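Local coordinates for protein probable glutathione reductase (Sinorhizobium meliloti, PDB 4DNA) that probably catalyses the NADPH-dependent reduction of glutathione disulfide to glutathione, as a homodimeric flavoprotein with one FAD per subunit and a redox-active disulfide, at residues A247-M250 and K251-E254; A219-E222 and E223-I226; L198-G202 and K203-S207; V354-T357 and E358-A362. All blocks are in the same frame, centred on the assembly; numbering follows the deposited sequence.

Contacts 3, 2 and 1 follow one another along the chain in the NAD(P)-binding domain. Contact 3 lies where strand 195-199 runs out, contact 2 at the end of the next helix, and contact 1 in a hairpin of the small antiparallel sheet nearby. Contact 3 touches both others: Leu198 CD2 lies 4.0 Å from Met221 CE of contact 2, and Ile199 CD1 lies 4.2 Å from Thr249 OG1 of contact 1. Contact 4 belongs to the dimerisation domain, its nearest atoms about 6 Å from contact 3. The side chain of Leu198 is about 13 Å from a bound FAD, and contact 3 borders the predicted NAD(+) site.

Contact 1. Residues A247-M250 and K251-E254; sequences ATTM and KHGE
Thr249 points its side chain into the turn that follows it, with the CG2 methyl at the edge of the His252 ring, near the ring plane, and 3.9 Å from ND1. That methyl is placed there by a chi1 of -71°, which leaves OG1 beside the backbone N and CG2 on the far side from it. The imidazole is also held by a hydrogen bond between ND1 and Asp232 OD2. Lys251 starts off away from 247-250, though its CB touches that segment, and its extended chain takes NZ to a hydrogen bond with Glu231 O. The backbone grip across the turn is modest: Thr249 N gives a weak hydrogen bond to Gly253 O (2.9 Å, 124° at the hydrogen). Gly253 has positive phi, a backbone shape that favours glycine. Beyond it Thr248 and Glu254 form an antiparallel non-hydrogen-bonded pair, their CA atoms 4.5 Å apart and their side chains on the same sheet face, and Glu254 CA makes a C-H...O contact of 3.2 Å with Ala247 O. This is a β-hairpin, joining strands 245-249 and 254-257 of the three-stranded antiparallel sheet that accompanies the parallel sheet of the NAD(P)-binding domain in this reductase family.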
# COMPACT_ATOMS: atom_id res chain seq x y z
N ALA A 247 34.55 16.55 -12.41
CA ALA A 247 33.51 17.19 -13.20
C ALA A 247 33.50 18.68 -12.96
O ALA A 247 33.55 19.13 -11.81
CB ALA A 247 32.16 16.60 -12.85
N THR A 248 33.44 19.45 -14.05
CA THR A 248 33.46 20.91 -13.99
C THR A 248 32.06 21.50 -14.09
O THR A 248 31.24 21.09 -14.92
CB THR A 248 34.41 21.51 -15.05
OG1 THR A 248 35.68 20.85 -14.96
CG2 THR A 248 34.61 23.01 -14.87
N THR A 249 31.79 22.47 -13.24
CA THR A 249 30.47 23.01 -13.06
C THR A 249 30.54 24.50 -13.31
O THR A 249 31.57 25.12 -13.06
CB THR A 249 30.02 22.74 -11.62
OG1 THR A 249 29.77 21.33 -11.48
CG2 THR A 249 28.79 23.49 -11.29
N MSE A 250 29.46 25.08 -13.83
CA MSE A 250 29.36 26.53 -13.97
C MSE A 250 29.44 27.16 -12.61
O MSE A 250 30.26 28.06 -12.37
CB MSE A 250 28.00 26.96 -14.53
CG MSE A 250 27.90 26.99 -16.06
SE MSE A 250 26.32 28.09 -16.53
CE MSE A 250 25.18 26.79 -17.51
N LYS A 251 28.62 26.63 -11.70
CA LYS A 251 28.34 27.29 -10.43
C LYS A 251 29.01 26.72 -9.18
O LYS A 251 29.37 27.47 -8.27
CB LYS A 251 26.83 27.39 -10.25
CG LYS A 251 26.14 28.12 -11.40
CD LYS A 251 24.72 28.54 -11.05
CE LYS A 251 24.06 29.21 -12.24
NZ LYS A 251 22.64 29.53 -11.96
N HIS A 252 29.20 25.40 -9.12
CA HIS A 252 29.75 24.80 -7.90
C HIS A 252 31.15 24.26 -8.06
O HIS A 252 31.50 23.25 -7.44
CB HIS A 252 28.81 23.73 -7.37
CG HIS A 252 27.36 24.20 -7.23
ND1 HIS A 252 26.47 24.11 -8.23
CD2 HIS A 252 26.68 24.75 -6.14
CE1 HIS A 252 25.28 24.59 -7.82
NE2 HIS A 252 25.41 24.98 -6.54
N GLY A 253 31.97 24.94 -8.88
CA GLY A 253 33.37 24.55 -9.12
C GLY A 253 33.54 23.14 -9.67
O GLY A 253 32.69 22.66 -10.44
N GLU A 254 34.61 22.46 -9.26
CA GLU A 254 34.86 21.09 -9.72
C GLU A 254 34.66 20.02 -8.65
O GLU A 254 35.21 20.10 -7.56
CB GLU A 254 36.24 20.97 -10.39
CG GLU A 254 37.44 21.44 -9.57
CD GLU A 254 38.68 21.63 -10.42
OE1 GLU A 254 38.59 21.49 -11.65
OE2 GLU A 254 39.75 21.94 -9.85

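Contact 2. Residues A219-E222 and E223-I226; sequences AAME and EKGI
Lys224 lays its methylenes over two carbonyls of the last helical turn, CG being 3.3 Å from Met221 O and 3.4 Å from Ala220 O. A chi1 of 77° sets CG between its own backbone N and carbonyl carbon, and from there the extended chain carries NZ to hydrogen bonds with Asn187 OD1, on helix 180-191, and Gln348 O. With alanine in place of Lys224, Asn187 OD1 and Gln348 O would probably lose their ammonium donor, and the methylene cover over the Ala220 and Met221 carbonyls would be thinned. The helix ends here in a Schellman motif. Ile226 N bonds to Met221 O at 3.1 Å, and Gly225 N to Glu222 O at 3.2 Å, with Gly225, at positive phi, as the C-prime residue. Met221 O also accepts from Lys224 N; the two donors reach it from opposite faces of its carbonyl plane, Lys224 N well above the plane and Ile226 N tilted 33° from it. Selenomethionine Met221 and Ile226 cross obliquely, CE to CD1 4.1 Å, on the buried side facing helix 180-191 and strand 195-199. A water donates to both Glu222 O and Ile226 O. Turn amides and water thus take up carbonyls that the helix itself can no longer pair, while the lysine ammonium is led across to Asn187 and Gln348.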
# COMPACT_ATOMS: atom_id res chain seq x y z
N ALA A 219 13.34 18.04 -0.01
CA ALA A 219 13.59 18.22 1.41
C ALA A 219 14.13 16.93 2.05
O ALA A 219 15.19 16.95 2.65
CB ALA A 219 12.35 18.73 2.13
N ALA A 220 13.41 15.82 1.88
CA ALA A 220 13.76 14.55 2.52
C ALA A 220 15.12 14.03 2.08
O ALA A 220 15.87 13.47 2.88
CB ALA A 220 12.69 13.51 2.25
N MSE A 221 15.42 14.24 0.80
CA MSE A 221 16.69 13.83 0.21
C MSE A 221 17.85 14.56 0.83
O MSE A 221 18.79 13.92 1.30
CB MSE A 221 16.66 14.01 -1.30
CG MSE A 221 16.08 12.74 -1.93
SE MSE A 221 15.82 12.94 -3.88
CE MSE A 221 17.56 12.32 -4.57
N GLU A 222 17.82 15.89 0.85
CA GLU A 222 18.98 16.62 1.37
C GLU A 222 19.06 16.60 2.90
O GLU A 222 20.15 16.66 3.48
CB GLU A 222 19.13 18.02 0.76
CG GLU A 222 18.14 19.08 1.19
CD GLU A 222 18.49 20.44 0.59
OE1 GLU A 222 19.33 20.48 -0.35
OE2 GLU A 222 17.94 21.48 1.05
N GLU A 223 17.90 16.45 3.53
CA GLU A 223 17.80 16.19 4.97
C GLU A 223 18.58 14.93 5.34
O GLU A 223 19.17 14.87 6.41
CB GLU A 223 16.33 16.02 5.37
CG GLU A 223 15.95 16.58 6.73
CD GLU A 223 16.32 15.67 7.90
OE1 GLU A 223 16.35 14.43 7.72
OE2 GLU A 223 16.59 16.21 9.01
N LYS A 224 18.60 13.93 4.45
CA LYS A 224 19.26 12.66 4.77
C LYS A 224 20.69 12.53 4.26
O LYS A 224 21.30 11.47 4.37
CB LYS A 224 18.39 11.44 4.39
CG LYS A 224 18.33 11.08 2.92
CD LYS A 224 17.37 9.93 2.70
CE LYS A 224 16.89 9.87 1.25
NZ LYS A 224 16.27 8.57 0.87
N GLY A 225 21.24 13.61 3.72
CA GLY A 225 22.64 13.62 3.31
C GLY A 225 22.87 13.50 1.81
O GLY A 225 23.91 13.04 1.37
N ILE A 226 21.89 13.92 1.02
CA ILE A 226 22.12 13.99 -0.42
C ILE A 226 22.30 15.45 -0.84
O ILE A 226 21.46 16.30 -0.54
CB ILE A 226 21.03 13.25 -1.23
CG1 ILE A 226 20.92 11.79 -0.75
CG2 ILE A 226 21.34 13.32 -2.72
CD1 ILE A 226 19.87 10.94 -1.43
O HOH W 1 22.67 17.90 2.03

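Contact 3. Residues L198-G202 and K203-S207; sequences LIYRG and KEILS
Past strand 195-199 the backbone stays extended through Tyr200, turns at Arg201 and again at Lys203, with Gly202 extended between them, and comes back so that the Glu204 carbonyl faces the Tyr200 ring, without any backbone hydrogen bond between 198-202 and 203-207. The Tyr200 ring packs against the bend. Its first torsion of -173° sets CG opposite the backbone N, and Gly202 N sits over one face, 3.6 Å above the ring plane and over its centre. The ring edge is used as well: Glu204 O lies near the plane, 3.2 Å from CE2, an approach that may suit the slightly positive rim of the ring. At the far end Tyr200 OH comes within 3.6 Å of Ser207 OG. Ile205 fills the inner side. Its CG2 is 4.3 Å from Tyr200 CD2 and 4.2 Å from Leu198 CD2, the leucine and isoleucine branches meeting at a slant, and with Leu198 it packs against helix 180-191, where Ile205 reaches Val183. Glu204, by contrast, starts off away from 198-202; OE1 is held in salt bridges to Arg214 and Arg215 of the following helix. The connection therefore has an aromatic and aliphatic inside, with a carboxylate clamped to the next helix. The setting is a Rossmann-type fold, at the loop after the second strand of the parallel sheet. The Tyr200 side chain comes within about 3 Å of Gly178 (nearest atoms) of the predicted NAD(+) site, consistent with relatives in which this loop borders the adenosine end of the nucleotide.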
# COMPACT_ATOMS: atom_id res chain seq x y z
N LEU A 198 23.53 14.97 -6.58
CA LEU A 198 22.64 15.09 -7.74
C LEU A 198 22.65 16.51 -8.30
O LEU A 198 22.52 17.48 -7.54
CB LEU A 198 21.21 14.67 -7.35
CG LEU A 198 20.04 14.79 -8.32
CD1 LEU A 198 20.04 13.70 -9.39
CD2 LEU A 198 18.77 14.70 -7.52
N ILE A 199 22.82 16.63 -9.62
CA ILE A 199 22.85 17.94 -10.26
C ILE A 199 21.89 18.03 -11.46
O ILE A 199 21.72 17.08 -12.23
CB ILE A 199 24.28 18.38 -10.63
CG1 ILE A 199 24.31 19.85 -11.07
CG2 ILE A 199 24.89 17.44 -11.66
CD1 ILE A 199 25.68 20.37 -11.48
N TYR A 200 21.26 19.19 -11.59
CA TYR A 200 20.16 19.37 -12.53
C TYR A 200 20.12 20.79 -13.03
O TYR A 200 20.30 21.72 -12.27
CB TYR A 200 18.84 19.04 -11.83
CG TYR A 200 17.62 19.03 -12.74
CD1 TYR A 200 17.68 18.56 -14.08
CD2 TYR A 200 16.38 19.46 -12.25
CE1 TYR A 200 16.55 18.54 -14.89
CE2 TYR A 200 15.24 19.44 -13.05
CZ TYR A 200 15.32 18.98 -14.37
OH TYR A 200 14.16 18.96 -15.13
N ARG A 201 19.84 20.93 -14.32
CA ARG A 201 19.89 22.22 -14.98
C ARG A 201 18.63 23.06 -14.74
O ARG A 201 18.65 24.28 -14.89
CB ARG A 201 20.17 22.05 -16.48
CG ARG A 201 19.46 20.89 -17.18
CD ARG A 201 19.07 21.22 -18.62
NE ARG A 201 19.84 22.36 -19.13
CZ ARG A 201 19.46 23.64 -19.04
NH1 ARG A 201 20.25 24.60 -19.53
NH2 ARG A 201 18.30 23.96 -18.47
N GLY A 202 17.56 22.39 -14.34
CA GLY A 202 16.29 23.07 -14.10
C GLY A 202 16.20 23.62 -12.69
O GLY A 202 17.12 23.46 -11.90
N LYS A 203 15.07 24.26 -12.39
CA LYS A 203 14.87 24.93 -11.12
C LYS A 203 14.50 23.95 -10.01
O LYS A 203 14.94 24.10 -8.87
CB LYS A 203 13.80 26.01 -11.24
CG LYS A 203 14.27 27.32 -11.83
CD LYS A 203 13.09 28.04 -12.49
CE LYS A 203 13.16 29.56 -12.35
NZ LYS A 203 14.54 30.09 -12.50
N GLU A 204 13.68 22.95 -10.32
CA GLU A 204 13.31 21.95 -9.32
C GLU A 204 13.27 20.56 -9.93
O GLU A 204 12.91 20.42 -11.10
CB GLU A 204 11.96 22.29 -8.70
CG GLU A 204 11.83 23.76 -8.32
CD GLU A 204 10.56 24.11 -7.56
OE1 GLU A 204 9.89 23.21 -7.04
OE2 GLU A 204 10.26 25.32 -7.47
N ILE A 205 13.63 19.55 -9.15
CA ILE A 205 13.65 18.15 -9.64
C ILE A 205 12.24 17.65 -9.98
O ILE A 205 11.26 18.24 -9.53
CB ILE A 205 14.29 17.17 -8.63
CG1 ILE A 205 13.58 17.25 -7.28
CG2 ILE A 205 15.78 17.45 -8.49
CD1 ILE A 205 13.99 16.16 -6.32
N LEU A 206 12.14 16.60 -10.79
CA LEU A 206 10.84 16.08 -11.20
C LEU A 206 9.88 17.23 -11.52
O LEU A 206 8.78 17.30 -10.96
CB LEU A 206 10.24 15.21 -10.10
CG LEU A 206 11.17 14.18 -9.47
CD1 LEU A 206 10.47 13.51 -8.31
CD2 LEU A 206 11.56 13.15 -10.51
N SER A 207 10.31 18.11 -12.42
CA SER A 207 9.59 19.32 -12.81
C SER A 207 8.15 19.13 -13.32
O SER A 207 7.37 20.09 -13.34
CB SER A 207 10.38 20.01 -13.91
OG SER A 207 10.53 19.11 -15.00

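Contact 4. Residues V354-T357 and E358-A362; sequences VGIT and EEEAA
A capping box formed by Thr357 and Glu360 starts helix 358-364, right after strand 351-355 of the dimerisation domain. Thr357 is the N-cap: its OG1 accepts from Glu360 N at 3.2 Å, and in return its backbone N donates to Glu360 OE1 at 3.0 Å in a nearly straight bond (169° at the hydrogen). The amide meets that oxygen from above the carboxylate plane, 43° out of it. The two side chains cross at about a right angle; with a chi1 of 78°, OG1 is turned toward the helix amides. Thr357 O takes the first regular helical bond, from Ala361 N, also at 3.0 Å. Ile356 CD1 packs on Ala361 CB at 3.8 Å. A water links Thr357 OG1 to Glu359 OE1, and Glu358 N is met by Asp210 OD1. Replacing Glu360 by alanine would probably leave Thr357 N without its carboxylate acceptor and break the reciprocal half of the box. Side-chain oxygens of Asp210 and Thr357 serve the amides of Glu358 and Glu360, and the carboxylates of Glu360 and Asp210 probably interact favourably with the positive end of the helix dipole.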
# COMPACT_ATOMS: atom_id res chain seq x y z
N VAL A 354 -1.61 10.21 -9.53
CA VAL A 354 -2.66 10.06 -10.54
C VAL A 354 -3.22 11.44 -10.78
O VAL A 354 -3.29 12.26 -9.85
CB VAL A 354 -3.89 9.29 -10.03
CG1 VAL A 354 -4.57 8.59 -11.19
CG2 VAL A 354 -3.55 8.32 -8.91
N GLY A 355 -3.64 11.68 -12.02
CA GLY A 355 -4.31 12.92 -12.36
C GLY A 355 -3.34 14.06 -12.48
O GLY A 355 -2.15 13.83 -12.69
N ILE A 356 -3.85 15.28 -12.32
CA ILE A 356 -3.12 16.51 -12.66
C ILE A 356 -2.63 17.30 -11.43
O ILE A 356 -3.20 17.18 -10.34
CB ILE A 356 -4.00 17.40 -13.56
CG1 ILE A 356 -5.31 17.76 -12.83
CG2 ILE A 356 -4.28 16.70 -14.88
CD1 ILE A 356 -6.20 18.78 -13.52
N THR A 357 -1.59 18.11 -11.61
CA THR A 357 -1.02 18.87 -10.49
C THR A 357 -1.88 20.07 -10.05
O THR A 357 -2.72 20.56 -10.80
CB THR A 357 0.41 19.39 -10.81
OG1 THR A 357 0.34 20.56 -11.66
CG2 THR A 357 1.27 18.31 -11.43
N GLU A 358 -1.64 20.56 -8.84
CA GLU A 358 -2.32 21.76 -8.36
C GLU A 358 -2.15 22.93 -9.32
O GLU A 358 -3.10 23.67 -9.55
CB GLU A 358 -1.83 22.16 -6.98
CG GLU A 358 -2.68 23.25 -6.38
CD GLU A 358 -2.06 23.84 -5.13
OE1 GLU A 358 -1.36 23.09 -4.43
OE2 GLU A 358 -2.29 25.05 -4.86
N GLU A 359 -0.96 23.10 -9.87
CA GLU A 359 -0.74 24.14 -10.87
C GLU A 359 -1.60 23.96 -12.13
O GLU A 359 -2.07 24.95 -12.69
CB GLU A 359 0.74 24.23 -11.24
CG GLU A 359 1.02 25.12 -12.45
CD GLU A 359 2.48 25.13 -12.85
OE1 GLU A 359 3.28 24.41 -12.20
OE2 GLU A 359 2.84 25.86 -13.82
N GLU A 360 -1.78 22.73 -12.58
CA GLU A 360 -2.55 22.49 -13.80
C GLU A 360 -4.02 22.76 -13.54
O GLU A 360 -4.69 23.39 -14.36
CB GLU A 360 -2.41 21.04 -14.27
CG GLU A 360 -1.00 20.49 -14.49
CD GLU A 360 -1.04 19.10 -15.10
OE1 GLU A 360 -0.63 18.11 -14.43
OE2 GLU A 360 -1.54 18.99 -16.24
N ALA A 361 -4.51 22.27 -12.41
CA ALA A 361 -5.92 22.36 -12.09
C ALA A 361 -6.33 23.80 -11.88
O ALA A 361 -7.42 24.21 -12.28
CB ALA A 361 -6.25 21.52 -10.87
N ALA A 362 -5.42 24.57 -11.26
CA ALA A 362 -5.64 25.98 -11.01
C ALA A 362 -5.89 26.72 -12.31
O ALA A 362 -6.75 27.59 -12.36
CB ALA A 362 -4.46 26.59 -10.27
O HOH W 2 2.96 21.58 -12.79